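Local coordinates for protein proteolytically activated form of PPO4 Tyrosinase (Agaricus bisporus var. bisporus H97, PDB 4OUA) that catalyses the o-hydroxylation of monophenols and the oxidation of the resulting o-diphenols to o-quinones at a two-copper centre, the first step of melanin synthesis, at residues W131-I144 against L204-R216. Residues are numbered along the deposited sequence; the frame is centred on the assembly and turned at random.
Sequences WDTGFALVPPDEII and LIGKLDLEADSTR
Leu137 swings CG anti to its backbone N (chi1 -173°), which sends the side chain into helix 201-224, where it meets Leu208 at about a right angle, CG to CG 3.8 Å. Its CD2 lies over the backbone from the carbonyl of Leu208 to the N of Ala212, while Leu137 CB lies 4.2 Å from Ala212 CB. Leu208 in turn places CD2 3.8 Å from Pro139 CD and at the edge of the Trp131 indole, one face of which carries the methyl of Thr133. Val138 lays CG2 against Leu208 CB at 3.9 Å. This is a loop laid along a helix within the central domain of the tyrosinase family; behind it, Trp131 and Thr133 rest on the helices 246-258 and 277-295, which supply the second copper's histidines, His250, His254 and His282. Further along, Ile144 and Ile205 run antiparallel alongside one another, Ile144 CG1 to Ile205 CD1 3.6 Å, and Leu204 adds its CD2 to the same apolar patch. At the other end Arg216, bent at chi3 (-68°), runs beside Phe135 with guanidinium and ring planes only 10° apart; NH2 comes 3.5 Å from Phe135 CD1, while NH1 is hydrogen-bonded to the carbonyl oxygen of Ile379. Thr215 turns its methyl to the carbonyl oxygen of Thr133 and gives its hydroxyl back to its own helix, OG1 to Glu211 O 2.8 Å.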
loop_
_atom_site.group_PDB
_atom_site.type_symbol
_atom_site.label_atom_id
_atom_site.label_comp_id
_atom_site.label_asym_id
_atom_site.label_seq_id
_atom_site.Cartn_x
_atom_site.Cartn_y
_atom_site.Cartn_z
ATOM N N TRP A 131 1.588 -4.086 7.158
ATOM C CA TRP A 131 2.107 -5.437 7.314
ATOM C C TRP A 131 3.602 -5.393 7.632
ATOM O O TRP A 131 4.433 -5.268 6.732
ATOM C CB TRP A 131 1.838 -6.242 6.040
ATOM C CG TRP A 131 2.363 -7.642 6.040
ATOM C CD1 TRP A 131 2.709 -8.397 7.123
ATOM C CD2 TRP A 131 2.605 -8.457 4.888
ATOM N NE1 TRP A 131 3.151 -9.634 6.715
ATOM C CE2 TRP A 131 3.097 -9.694 5.347
ATOM C CE3 TRP A 131 2.455 -8.259 3.512
ATOM C CZ2 TRP A 131 3.438 -10.727 4.480
ATOM C CZ3 TRP A 131 2.795 -9.286 2.654
ATOM C CH2 TRP A 131 3.280 -10.504 3.141
ATOM N N ASP A 132 3.936 -5.489 8.916
ATOM C CA ASP A 132 5.324 -5.399 9.360
ATOM C C ASP A 132 6.134 -6.616 8.907
ATOM O O ASP A 132 6.418 -7.519 9.698
ATOM C CB ASP A 132 5.383 -5.259 10.882
ATOM C CG ASP A 132 6.683 -4.646 11.364
ATOM O OD1 ASP A 132 7.699 -4.732 10.639
ATOM O OD2 ASP A 132 6.686 -4.075 12.475
ATOM N N THR A 133 6.508 -6.625 7.633
ATOM C CA THR A 133 7.193 -7.765 7.033
ATOM C C THR A 133 8.588 -7.983 7.614
ATOM O O THR A 133 9.104 -9.102 7.607
ATOM C CB THR A 133 7.310 -7.597 5.508
ATOM O OG1 THR A 133 8.140 -6.468 5.212
ATOM C CG2 THR A 133 5.936 -7.381 4.891
ATOM N N GLY A 134 9.193 -6.913 8.121
ATOM C CA GLY A 134 10.537 -6.980 8.663
ATOM C C GLY A 134 10.608 -7.600 10.047
ATOM O O GLY A 134 11.668 -8.055 10.477
ATOM N N PHE A 135 9.479 -7.618 10.749
ATOM C CA PHE A 135 9.431 -8.176 12.096
ATOM C C PHE A 135 8.575 -9.436 12.150
ATOM O O PHE A 135 8.842 -10.345 12.938
ATOM C CB PHE A 135 8.900 -7.139 13.089
ATOM C CG PHE A 135 8.784 -7.653 14.493
ATOM C CD1 PHE A 135 9.868 -7.609 15.352
ATOM C CD2 PHE A 135 7.593 -8.187 14.953
ATOM C CE1 PHE A 135 9.766 -8.087 16.645
ATOM C CE2 PHE A 135 7.484 -8.667 16.244
ATOM C CZ PHE A 135 8.572 -8.616 17.091
ATOM N N ALA A 136 7.542 -9.483 11.317
ATOM C CA ALA A 136 6.660 -10.644 11.258
ATOM C C ALA A 136 6.229 -10.915 9.822
ATOM O O ALA A 136 5.142 -10.517 9.406
ATOM C CB ALA A 136 5.448 -10.439 12.151
ATOM N N LEU A 137 7.093 -11.592 9.071
ATOM C CA LEU A 137 6.848 -11.849 7.658
ATOM C C LEU A 137 5.586 -12.681 7.455
ATOM O O LEU A 137 4.786 -12.396 6.568
ATOM C CB LEU A 137 8.055 -12.546 7.026
ATOM C CG LEU A 137 8.018 -12.732 5.509
ATOM C CD1 LEU A 137 7.712 -11.417 4.806
ATOM C CD2 LEU A 137 9.338 -13.303 5.018
ATOM N N VAL A 138 5.407 -13.705 8.282
ATOM C CA VAL A 138 4.200 -14.517 8.217
ATOM C C VAL A 138 3.040 -13.763 8.858
ATOM O O VAL A 138 2.989 -13.614 10.078
ATOM C CB VAL A 138 4.384 -15.875 8.917
ATOM C CG1 VAL A 138 3.129 -16.716 8.772
ATOM C CG2 VAL A 138 5.585 -16.608 8.345
ATOM N N PRO A 139 2.099 -13.284 8.031
ATOM C CA PRO A 139 0.978 -12.472 8.513
ATOM C C PRO A 139 -0.047 -13.302 9.274
ATOM O O PRO A 139 0.059 -14.529 9.294
ATOM C CB PRO A 139 0.378 -11.915 7.224
ATOM C CG PRO A 139 0.662 -12.979 6.212
ATOM C CD PRO A 139 2.005 -13.553 6.585
ATOM N N PRO A 140 -1.029 -12.637 9.901
ATOM C CA PRO A 140 -2.120 -13.308 10.615
ATOM C C PRO A 140 -2.978 -14.156 9.678
ATOM O O PRO A 140 -2.975 -13.931 8.469
ATOM C CB PRO A 140 -2.928 -12.144 11.197
ATOM C CG PRO A 140 -1.972 -10.995 11.237
ATOM C CD PRO A 140 -1.104 -11.174 10.033
ATOM N N ASP A 141 -3.707 -15.116 10.236
ATOM C CA ASP A 141 -4.514 -16.020 9.426
ATOM C C ASP A 141 -5.619 -15.273 8.687
ATOM O O ASP A 141 -6.033 -15.679 7.602
ATOM C CB ASP A 141 -5.116 -17.125 10.297
ATOM C CG ASP A 141 -4.057 -17.958 10.994
ATOM O OD1 ASP A 141 -2.881 -17.897 10.577
ATOM O OD2 ASP A 141 -4.400 -18.678 11.955
ATOM N N GLU A 142 -6.087 -14.179 9.278
ATOM C CA GLU A 142 -7.142 -13.372 8.675
ATOM C C GLU A 142 -6.711 -12.795 7.331
ATOM O O GLU A 142 -7.545 -12.458 6.492
ATOM C CB GLU A 142 -7.554 -12.233 9.614
ATOM C CG GLU A 142 -8.229 -12.679 10.904
ATOM C CD GLU A 142 -7.248 -13.219 11.926
ATOM O OE1 GLU A 142 -6.067 -13.421 11.571
ATOM O OE2 GLU A 142 -7.659 -13.436 13.086
ATOM N N ILE A 143 -5.403 -12.690 7.131
ATOM C CA ILE A 143 -4.859 -12.037 5.948
ATOM C C ILE A 143 -4.464 -13.026 4.858
ATOM O O ILE A 143 -4.483 -12.693 3.672
ATOM C CB ILE A 143 -3.627 -11.183 6.310
ATOM C CG1 ILE A 143 -4.009 -10.119 7.338
ATOM C CG2 ILE A 143 -3.033 -10.537 5.071
ATOM C CD1 ILE A 143 -5.112 -9.194 6.869
ATOM N N ILE A 144 -4.120 -14.247 5.258
ATOM C CA ILE A 144 -3.487 -15.183 4.337
ATOM C C ILE A 144 -4.177 -16.545 4.237
ATOM O O ILE A 144 -4.027 -17.239 3.231
ATOM C CB ILE A 144 -2.014 -15.417 4.737
ATOM C CG1 ILE A 144 -1.253 -16.121 3.613
ATOM C CG2 ILE A 144 -1.931 -16.205 6.037
ATOM C CD1 ILE A 144 -1.238 -15.348 2.316
ATOM N N LEU A 204 3.150 -20.986 0.340
ATOM C CA LEU A 204 3.442 -19.581 0.600
ATOM C C LEU A 204 3.843 -19.358 2.054
ATOM O O LEU A 204 4.820 -18.662 2.335
ATOM C CB LEU A 204 2.238 -18.704 0.253
ATOM C CG LEU A 204 2.381 -17.215 0.574
ATOM C CD1 LEU A 204 3.573 -16.613 -0.155
ATOM C CD2 LEU A 204 1.105 -16.467 0.225
ATOM N N ILE A 205 3.084 -19.948 2.973
ATOM C CA ILE A 205 3.391 -19.852 4.394
ATOM C C ILE A 205 4.779 -20.412 4.674
ATOM O O ILE A 205 5.509 -19.894 5.518
ATOM C CB ILE A 205 2.359 -20.600 5.258
ATOM C CG1 ILE A 205 0.935 -20.190 4.875
ATOM C CG2 ILE A 205 2.612 -20.338 6.735
ATOM C CD1 ILE A 205 0.611 -18.747 5.176
ATOM N N GLY A 206 5.141 -21.472 3.958
ATOM C CA GLY A 206 6.452 -22.077 4.101
ATOM C C GLY A 206 7.555 -21.175 3.580
ATOM O O GLY A 206 8.621 -21.068 4.186
ATOM N N LYS A 207 7.292 -20.525 2.451
ATOM C CA LYS A 207 8.259 -19.625 1.833
ATOM C C LYS A 207 8.561 -18.431 2.734
ATOM O O LYS A 207 9.719 -18.065 2.930
ATOM C CB LYS A 207 7.742 -19.139 0.477
ATOM C CG LYS A 207 8.742 -18.308 -0.305
ATOM C CD LYS A 207 8.067 -17.557 -1.442
ATOM C CE LYS A 207 7.330 -18.500 -2.377
ATOM N NZ LYS A 207 6.663 -17.765 -3.487
ATOM N N LEU A 208 7.507 -17.832 3.279
ATOM C CA LEU A 208 7.642 -16.673 4.155
ATOM C C LEU A 208 8.422 -17.015 5.418
ATOM O O LEU A 208 9.279 -16.246 5.857
ATOM C CB LEU A 208 6.265 -16.121 4.524
ATOM C CG LEU A 208 5.670 -15.074 3.577
ATOM C CD1 LEU A 208 6.000 -15.389 2.125
ATOM C CD2 LEU A 208 4.167 -14.953 3.785
ATOM N N ASP A 209 8.122 -18.173 5.995
ATOM C CA ASP A 209 8.770 -18.605 7.227
ATOM C C ASP A 209 10.284 -18.710 7.046
ATOM O O ASP A 209 11.051 -18.348 7.939
ATOM C CB ASP A 209 8.193 -19.945 7.687
ATOM C CG ASP A 209 8.535 -20.259 9.128
ATOM O OD1 ASP A 209 8.665 -19.309 9.927
ATOM O OD2 ASP A 209 8.670 -21.454 9.464
ATOM N N LEU A 210 10.707 -19.188 5.881
ATOM C CA LEU A 210 12.129 -19.354 5.583
ATOM C C LEU A 210 12.805 -18.027 5.247
ATOM O O LEU A 210 13.961 -17.804 5.604
ATOM C CB LEU A 210 12.322 -20.339 4.427
ATOM C CG LEU A 210 12.049 -21.812 4.728
ATOM C CD1 LEU A 210 12.306 -22.663 3.494
ATOM C CD2 LEU A 210 12.902 -22.283 5.895
ATOM N N GLU A 211 12.082 -17.148 4.559
ATOM C CA GLU A 211 12.636 -15.866 4.135
ATOM C C GLU A 211 12.571 -14.814 5.241
ATOM O O GLU A 211 13.065 -13.699 5.074
ATOM C CB GLU A 211 11.907 -15.356 2.889
ATOM C CG GLU A 211 12.121 -16.207 1.644
ATOM C CD GLU A 211 13.542 -16.132 1.112
ATOM O OE1 GLU A 211 14.333 -15.307 1.619
ATOM O OE2 GLU A 211 13.870 -16.898 0.182
ATOM N N ALA A 212 11.969 -15.180 6.370
ATOM C CA ALA A 212 11.766 -14.252 7.481
ATOM C C ALA A 212 13.069 -13.627 7.977
ATOM O O ALA A 212 13.189 -12.404 8.041
ATOM C CB ALA A 212 11.059 -14.959 8.627
ATOM N N ASP A 213 14.037 -14.468 8.330
ATOM C CA ASP A 213 15.308 -13.999 8.877
ATOM C C ASP A 213 16.024 -13.028 7.944
ATOM O O ASP A 213 16.475 -11.967 8.371
ATOM C CB ASP A 213 16.225 -15.185 9.186
ATOM C CG ASP A 213 15.712 -16.041 10.328
ATOM O OD1 ASP A 213 14.928 -16.978 10.068
ATOM O OD2 ASP A 213 16.098 -15.776 11.487
ATOM N N SER A 214 16.127 -13.391 6.670
ATOM C CA SER A 214 16.822 -12.556 5.698
ATOM C C SER A 214 16.082 -11.241 5.460
ATOM O O SER A 214 16.700 -10.208 5.203
ATOM C CB SER A 214 16.996 -13.305 4.375
ATOM O OG SER A 214 15.747 -13.523 3.745
ATOM N N THR A 215 14.757 -11.286 5.549
ATOM C CA THR A 215 13.937 -10.101 5.327
ATOM C C THR A 215 14.159 -9.052 6.413
ATOM O O THR A 215 14.195 -7.855 6.128
ATOM C CB THR A 215 12.439 -10.457 5.265
ATOM O OG1 THR A 215 12.183 -11.245 4.095
ATOM C CG2 THR A 215 11.594 -9.196 5.204
ATOM N N ARG A 216 14.307 -9.503 7.655
ATOM C CA ARG A 216 14.560 -8.593 8.766
ATOM C C ARG A 216 15.907 -7.894 8.601
ATOM O O ARG A 216 16.037 -6.701 8.874
ATOM C CB ARG A 216 14.520 -9.337 10.103
ATOM C CG ARG A 216 15.007 -8.496 11.274
ATOM C CD ARG A 216 14.986 -9.263 12.586
ATOM N NE ARG A 216 13.628 -9.561 13.030
ATOM C CZ ARG A 216 13.321 -9.998 14.247
ATOM N NH1 ARG A 216 14.278 -10.184 15.146
ATOM N NH2 ARG A 216 12.058 -10.246 14.567
#